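Local coordinates for protein putative Nitroreductase (Desulfovibrio desulfuricans subsp. desulfuricans str. G20, PDB 3E39) that binds flavin mononucleotide and is probably an FMN-dependent oxidoreductase of the nitroreductase family, at residues A[61-75]-A[122-136]. Residues are numbered along the deposited sequence; the frame is centred on the assembly and turned at random.
Sequences RCDILAAHTRYGHIV and LGEIINQAATLLPAL. With FMN (flavin mononucleotide), chain E.
Helix 61-66 packs almost antiparallel to helix 129-135, their axes 171° apart, and beyond their ends a polar clasp joins residues 68-71 to residues 124-128 beside the flavin. In the apolar half, Ile64 CG2 touches Ala135 CB (3.7 Å), Leu132 CD1 and Leu136 CD2, while Leu65 CD2 meets methyls of Leu132, Leu136 and Ile125. Leu136 CD2 sits against CB, CG and CD of Arg61, the two side chains crossing obliquely; the guanidinium of Arg61 reaches outward to Asp59 and to Glu171 of the second subunit. Leu132 packs on one face of the His68 ring, its CA 4.3 Å from the ring centroid and almost on the ring normal, a CH-pi contact; a water at the ring edge joins His68 ND1 to Thr131 OG1.

The chain bend of Gln128 at chi2 (70°) curls its amide back, letting NE2 donate to His68 O over 2.8 Å. Next along, Glu124 grips the loop with both carboxylate oxygens: OE1 accepts from Thr69 OG1 at 2.5 Å, and OE2 takes a nearly straight bond from Arg70 N (3.0 Å), each on the syn side. Thr69 OG1 in turn accepts from Tyr71 N, closing an ST turn, so the carboxylate is tied to a loop that is itself braced. A second water links Glu124 OE2 to Arg70 NH1.

Tyr71, at the N-cap of the next helix, has Glu124 OE1 near its ring edge and flavin N3 over one face. Leu122 CD2 also approaches N3, at 3.5 Å, and the backbone N atoms of Gly123 and Glu124 both donate to flavin O4. Tyr71, Leu122, Gly123 and Glu124 line part of the FMN pocket, around the pyrimidine end of the flavin, in a nitroreductase-fold dimer.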
loop_
_atom_site.group_PDB
_atom_site.type_symbol
_atom_site.label_atom_id
_atom_site.label_comp_id
_atom_site.label_asym_id
_atom_site.label_seq_id
_atom_site.Cartn_x
_atom_site.Cartn_y
_atom_site.Cartn_z
ATOM N N ARG A 61 -24.232 -3.984 -13.168
ATOM C CA ARG A 61 -22.839 -3.927 -13.586
ATOM C C ARG A 61 -21.985 -5.052 -12.986
ATOM O O ARG A 61 -20.881 -5.293 -13.464
ATOM C CB ARG A 61 -22.222 -2.571 -13.293
ATOM C CG ARG A 61 -22.722 -1.497 -14.231
ATOM C CD ARG A 61 -22.242 -0.135 -13.803
ATOM N NE ARG A 61 -22.915 0.335 -12.593
ATOM C CZ ARG A 61 -22.759 1.553 -12.092
ATOM N NH1 ARG A 61 -21.987 2.436 -12.686
ATOM N NH2 ARG A 61 -23.414 1.909 -11.006
ATOM N N CYS A 62 -22.494 -5.747 -11.966
ATOM C CA CYS A 62 -21.784 -6.905 -11.384
ATOM C C CYS A 62 -21.702 -8.014 -12.400
ATOM O O CYS A 62 -20.743 -8.785 -12.421
ATOM C CB CYS A 62 -22.495 -7.505 -10.174
ATOM S SG CYS A 62 -22.329 -6.616 -8.671
ATOM N N ASP A 63 -22.732 -8.118 -13.232
ATOM C CA ASP A 63 -22.769 -9.143 -14.263
ATOM C C ASP A 63 -21.702 -8.830 -15.297
ATOM O O ASP A 63 -21.069 -9.737 -15.850
ATOM C CB ASP A 63 -24.126 -9.179 -14.958
ATOM C CG ASP A 63 -25.215 -9.825 -14.122
ATOM O OD1 ASP A 63 -24.960 -10.332 -13.005
ATOM O OD2 ASP A 63 -26.350 -9.829 -14.635
ATOM N N ILE A 64 -21.554 -7.545 -15.600
ATOM C CA ILE A 64 -20.526 -7.094 -16.523
ATOM C C ILE A 64 -19.155 -7.435 -15.958
ATOM O O ILE A 64 -18.325 -7.987 -16.660
ATOM C CB ILE A 64 -20.614 -5.601 -16.860
ATOM C CG1 ILE A 64 -21.977 -5.288 -17.528
ATOM C CG2 ILE A 64 -19.426 -5.200 -17.762
ATOM C CD1 ILE A 64 -22.200 -3.814 -17.815
ATOM N N LEU A 65 -18.910 -7.087 -14.694
ATOM C CA LEU A 65 -17.650 -7.435 -14.034
ATOM C C LEU A 65 -17.348 -8.926 -14.105
ATOM O O LEU A 65 -16.236 -9.331 -14.471
ATOM C CB LEU A 65 -17.655 -6.975 -12.561
ATOM C CG LEU A 65 -17.651 -5.458 -12.325
ATOM C CD1 LEU A 65 -17.804 -5.160 -10.831
ATOM C CD2 LEU A 65 -16.368 -4.833 -12.867
ATOM N N ALA A 66 -18.358 -9.735 -13.809
ATOM C CA ALA A 66 -18.208 -11.198 -13.771
ATOM C C ALA A 66 -17.859 -11.778 -15.126
ATOM O O ALA A 66 -17.140 -12.772 -15.209
ATOM C CB ALA A 66 -19.460 -11.870 -13.208
ATOM N N ALA A 67 -18.366 -11.178 -16.191
ATOM C CA ALA A 67 -18.063 -11.671 -17.546
ATOM C C ALA A 67 -16.644 -11.346 -18.018
ATOM O O ALA A 67 -16.250 -11.807 -19.083
ATOM C CB ALA A 67 -19.072 -11.121 -18.569
ATOM N N HIS A 68 -15.894 -10.541 -17.263
ATOM C CA HIS A 68 -14.556 -10.121 -17.676
ATOM C C HIS A 68 -13.473 -10.509 -16.671
ATOM O O HIS A 68 -12.417 -9.860 -16.597
ATOM C CB HIS A 68 -14.525 -8.608 -17.939
ATOM C CG HIS A 68 -15.366 -8.175 -19.109
ATOM N ND1 HIS A 68 -14.884 -8.123 -20.401
ATOM C CD2 HIS A 68 -16.647 -7.744 -19.167
ATOM C CE1 HIS A 68 -15.847 -7.711 -21.207
ATOM N NE2 HIS A 68 -16.933 -7.489 -20.487
ATOM N N THR A 69 -13.747 -11.588 -15.950
ATOM C CA THR A 69 -12.839 -12.179 -14.983
ATOM C C THR A 69 -13.022 -13.690 -14.852
ATOM O O THR A 69 -14.117 -14.234 -15.018
ATOM C CB THR A 69 -12.987 -11.548 -13.542
ATOM O OG1 THR A 69 -11.989 -12.090 -12.666
ATOM C CG2 THR A 69 -14.387 -11.778 -12.929
ATOM N N ARG A 70 -11.921 -14.371 -14.590
ATOM C CA ARG A 70 -11.992 -15.774 -14.233
ATOM C C ARG A 70 -12.403 -15.975 -12.771
ATOM O O ARG A 70 -12.704 -17.098 -12.362
ATOM C CB ARG A 70 -10.679 -16.449 -14.560
ATOM C CG ARG A 70 -10.502 -16.586 -16.069
ATOM C CD ARG A 70 -9.305 -17.438 -16.427
ATOM N NE ARG A 70 -9.324 -17.872 -17.831
ATOM C CZ ARG A 70 -8.962 -17.112 -18.868
ATOM N NH1 ARG A 70 -8.574 -15.857 -18.706
ATOM N NH2 ARG A 70 -9.004 -17.616 -20.092
ATOM N N TYR A 71 -12.458 -14.883 -11.998
ATOM C CA TYR A 71 -12.886 -14.951 -10.607
ATOM C C TYR A 71 -14.326 -14.489 -10.417
ATOM O O TYR A 71 -14.650 -13.732 -9.497
ATOM C CB TYR A 71 -11.950 -14.138 -9.735
ATOM C CG TYR A 71 -10.543 -14.664 -9.730
ATOM C CD1 TYR A 71 -10.152 -15.620 -8.801
ATOM C CD2 TYR A 71 -9.602 -14.215 -10.652
ATOM C CE1 TYR A 71 -8.869 -16.111 -8.786
ATOM C CE2 TYR A 71 -8.309 -14.709 -10.647
ATOM C CZ TYR A 71 -7.968 -15.673 -9.699
ATOM O OH TYR A 71 -6.716 -16.180 -9.649
ATOM N N GLY A 72 -15.205 -15.009 -11.264
ATOM C CA GLY A 72 -16.627 -14.697 -11.222
ATOM C C GLY A 72 -17.334 -15.143 -9.958
ATOM O O GLY A 72 -18.292 -14.493 -9.547
ATOM N N HIS A 73 -16.874 -16.236 -9.334
ATOM C CA HIS A 73 -17.480 -16.708 -8.087
ATOM C C HIS A 73 -17.304 -15.666 -6.977
ATOM O O HIS A 73 -18.239 -15.398 -6.223
ATOM C CB HIS A 73 -16.934 -18.075 -7.653
ATOM C CG HIS A 73 -17.614 -18.626 -6.438
ATOM N ND1 HIS A 73 -18.942 -19.004 -6.434
ATOM C CD2 HIS A 73 -17.156 -18.862 -5.185
ATOM C CE1 HIS A 73 -19.275 -19.436 -5.229
ATOM N NE2 HIS A 73 -18.207 -19.360 -4.451
ATOM N N ILE A 74 -16.115 -15.072 -6.892
ATOM C CA ILE A 74 -15.847 -14.034 -5.913
ATOM C C ILE A 74 -16.713 -12.817 -6.240
ATOM O O ILE A 74 -17.390 -12.273 -5.371
ATOM C CB ILE A 74 -14.337 -13.626 -5.918
ATOM C CG1 ILE A 74 -13.464 -14.817 -5.479
ATOM C CG2 ILE A 74 -14.099 -12.387 -4.995
ATOM C CD1 ILE A 74 -11.951 -14.578 -5.582
ATOM N N VAL A 75 -16.695 -12.404 -7.502
ATOM C CA VAL A 75 -17.474 -11.240 -7.940
ATOM C C VAL A 75 -18.959 -11.412 -7.645
ATOM O O VAL A 75 -19.585 -10.505 -7.104
ATOM C CB VAL A 75 -17.254 -10.901 -9.441
ATOM C CG1 VAL A 75 -18.214 -9.779 -9.939
ATOM C CG2 VAL A 75 -15.802 -10.478 -9.675
ATOM N N LEU A 122 -8.559 -7.893 -6.032
ATOM C CA LEU A 122 -8.646 -8.610 -7.293
ATOM C C LEU A 122 -7.876 -7.829 -8.352
ATOM O O LEU A 122 -8.201 -6.677 -8.619
ATOM C CB LEU A 122 -10.097 -8.791 -7.726
ATOM C CG LEU A 122 -10.984 -9.656 -6.834
ATOM C CD1 LEU A 122 -12.424 -9.698 -7.378
ATOM C CD2 LEU A 122 -10.441 -11.038 -6.703
ATOM N N GLY A 123 -6.825 -8.446 -8.902
ATOM C CA GLY A 123 -5.976 -7.835 -9.935
ATOM C C GLY A 123 -5.998 -8.536 -11.286
ATOM O O GLY A 123 -5.707 -7.944 -12.301
ATOM N N GLU A 124 -6.344 -9.812 -11.322
ATOM C CA GLU A 124 -6.462 -10.475 -12.616
ATOM C C GLU A 124 -7.475 -9.752 -13.496
ATOM O O GLU A 124 -7.325 -9.700 -14.722
ATOM C CB GLU A 124 -6.833 -11.944 -12.398
ATOM C CG GLU A 124 -7.297 -12.697 -13.642
ATOM C CD GLU A 124 -8.795 -12.538 -13.939
ATOM O OE1 GLU A 124 -9.515 -11.877 -13.159
ATOM O OE2 GLU A 124 -9.232 -13.105 -14.954
ATOM N N ILE A 125 -8.468 -9.132 -12.873
ATOM C CA ILE A 125 -9.538 -8.477 -13.588
ATOM C C ILE A 125 -9.044 -7.287 -14.409
ATOM O O ILE A 125 -9.629 -6.963 -15.455
ATOM C CB ILE A 125 -10.729 -8.091 -12.638
ATOM C CG1 ILE A 125 -11.951 -7.627 -13.463
ATOM C CG2 ILE A 125 -10.331 -7.039 -11.551
ATOM C CD1 ILE A 125 -13.241 -7.650 -12.680
ATOM N N ILE A 126 -7.963 -6.649 -13.963
ATOM C CA ILE A 126 -7.463 -5.472 -14.679
ATOM C C ILE A 126 -6.862 -5.828 -16.027
ATOM O O ILE A 126 -6.758 -4.954 -16.898
ATOM C CB ILE A 126 -6.484 -4.555 -13.865
ATOM C CG1 ILE A 126 -5.070 -5.136 -13.826
ATOM C CG2 ILE A 126 -7.074 -4.239 -12.440
ATOM C CD1 ILE A 126 -4.067 -4.257 -13.098
ATOM N N ASN A 127 -6.510 -7.107 -16.214
ATOM C CA ASN A 127 -5.977 -7.573 -17.505
ATOM C C ASN A 127 -6.993 -7.353 -18.638
ATOM O O ASN A 127 -6.609 -7.277 -19.805
ATOM C CB ASN A 127 -5.679 -9.065 -17.487
ATOM C CG ASN A 127 -4.708 -9.478 -16.427
ATOM O OD1 ASN A 127 -4.027 -8.652 -15.813
ATOM N ND2 ASN A 127 -4.613 -10.793 -16.214
ATOM N N GLN A 128 -8.277 -7.319 -18.288
ATOM C CA GLN A 128 -9.361 -7.085 -19.246
ATOM C C GLN A 128 -9.843 -5.634 -19.319
ATOM O O GLN A 128 -10.918 -5.355 -19.847
ATOM C CB GLN A 128 -10.537 -8.010 -18.900
ATOM C CG GLN A 128 -10.307 -9.496 -19.132
ATOM C CD GLN A 128 -9.304 -10.163 -18.172
ATOM O OE1 GLN A 128 -8.222 -10.593 -18.592
ATOM N NE2 GLN A 128 -9.666 -10.238 -16.875
ATOM N N ALA A 129 -9.040 -4.696 -18.834
ATOM C CA ALA A 129 -9.442 -3.287 -18.819
ATOM C C ALA A 129 -9.942 -2.724 -20.148
ATOM O O ALA A 129 -10.899 -1.976 -20.173
ATOM C CB ALA A 129 -8.254 -2.405 -18.326
ATOM N N ALA A 130 -9.268 -3.045 -21.245
ATOM C CA ALA A 130 -9.597 -2.458 -22.569
ATOM C C ALA A 130 -11.045 -2.691 -23.022
ATOM O O ALA A 130 -11.643 -1.844 -23.665
ATOM C CB ALA A 130 -8.601 -3.004 -23.651
ATOM N N THR A 131 -11.571 -3.849 -22.669
ATOM C CA THR A 131 -12.935 -4.246 -23.003
ATOM C C THR A 131 -13.869 -3.961 -21.840
ATOM O O THR A 131 -14.982 -3.471 -22.035
ATOM C CB THR A 131 -12.983 -5.733 -23.427
ATOM O OG1 THR A 131 -12.452 -6.577 -22.397
ATOM C CG2 THR A 131 -12.163 -5.934 -24.702
ATOM N N LEU A 132 -13.421 -4.222 -20.617
ATOM C CA LEU A 132 -14.273 -3.971 -19.460
ATOM C C LEU A 132 -14.653 -2.496 -19.232
ATOM O O LEU A 132 -15.812 -2.204 -18.971
ATOM C CB LEU A 132 -13.630 -4.577 -18.193
ATOM C CG LEU A 132 -14.325 -4.372 -16.839
ATOM C CD1 LEU A 132 -15.764 -4.923 -16.819
ATOM C CD2 LEU A 132 -13.452 -5.013 -15.760
ATOM N N LEU A 133 -13.706 -1.568 -19.329
ATOM C CA LEU A 133 -14.017 -0.167 -19.041
ATOM C C LEU A 133 -15.101 0.405 -19.955
ATOM O O LEU A 133 -16.082 0.972 -19.459
ATOM C CB LEU A 133 -12.742 0.693 -18.996
ATOM C CG LEU A 133 -12.154 0.863 -17.578
ATOM C CD1 LEU A 133 -11.836 -0.503 -16.899
ATOM C CD2 LEU A 133 -10.920 1.801 -17.563
ATOM N N PRO A 134 -14.931 0.269 -21.278
ATOM C CA PRO A 134 -16.007 0.745 -22.168
ATOM C C PRO A 134 -17.380 0.095 -21.840
ATOM O O PRO A 134 -18.414 0.786 -21.934
ATOM C CB PRO A 134 -15.512 0.332 -23.559
ATOM C CG PRO A 134 -14.044 0.287 -23.439
ATOM C CD PRO A 134 -13.777 -0.227 -22.044
ATOM N N ALA A 135 -17.385 -1.175 -21.401
ATOM C CA ALA A 135 -18.629 -1.873 -21.035
ATOM C C ALA A 135 -19.301 -1.238 -19.809
ATOM O O ALA A 135 -20.515 -1.384 -19.609
ATOM C CB ALA A 135 -18.385 -3.374 -20.804
ATOM N N LEU A 136 -18.504 -0.546 -18.981
ATOM C CA LEU A 136 -18.974 0.133 -17.779
ATOM C C LEU A 136 -19.149 1.632 -18.029
ATOM O O LEU A 136 -19.295 2.418 -17.090
ATOM C CB LEU A 136 -17.953 -0.088 -16.641
ATOM C CG LEU A 136 -17.766 -1.513 -16.097
ATOM C CD1 LEU A 136 -16.550 -1.545 -15.125
ATOM C CD2 LEU A 136 -19.078 -1.979 -15.457
HETATM N N1 FMN E . -6.680 -13.012 -5.158
HETATM C C2 FMN E . -7.589 -13.626 -5.994
HETATM O O2 FMN E . -8.298 -14.538 -5.600
HETATM N N3 FMN E . -7.744 -13.192 -7.293
HETATM C C4 FMN E . -7.003 -12.164 -7.828
HETATM O O4 FMN E . -7.334 -11.684 -8.926
HETATM C C4A FMN E . -6.066 -11.535 -7.001
HETATM N N5 FMN E . -5.321 -10.499 -7.511
HETATM C C5A FMN E . -4.394 -9.837 -6.699
HETATM C C6 FMN E . -3.627 -8.803 -7.248
HETATM C C7 FMN E . -2.703 -8.116 -6.455
HETATM C C7M FMN E . -1.761 -7.131 -7.094
HETATM C C8 FMN E . -2.537 -8.500 -5.109
HETATM C C8M FMN E . -1.566 -7.757 -4.222
HETATM C C9 FMN E . -3.287 -9.554 -4.581
HETATM C C9A FMN E . -4.232 -10.239 -5.374
HETATM N N10 FMN E . -5.006 -11.312 -4.852
HETATM C C10 FMN E . -5.924 -11.958 -5.668
HETATM C "C1'" FMN E . -4.843 -11.787 -3.459
HETATM C "C2'" FMN E . -3.561 -12.603 -3.267
HETATM O "O2'" FMN E . -3.717 -13.901 -3.813
HETATM C "C3'" FMN E . -3.249 -12.693 -1.782
HETATM O "O3'" FMN E . -3.049 -11.389 -1.285
HETATM C "C4'" FMN E . -1.993 -13.511 -1.489
HETATM O "O4'" FMN E . -2.201 -14.844 -1.896
HETATM C "C5'" FMN E . -1.651 -13.511 -0.018
HETATM O "O5'" FMN E . -2.790 -13.813 0.768
HETATM P P FMN E . -3.369 -12.896 1.945
HETATM O O1P FMN E . -3.969 -11.665 1.285
HETATM O O2P FMN E . -4.391 -13.717 2.713
HETATM O O3P FMN E . -2.182 -12.523 2.793
HETATM O O HOH W 1 -12.629 -9.204 -21.252
HETATM O O HOH W 2 -7.738 -14.516 -16.368
#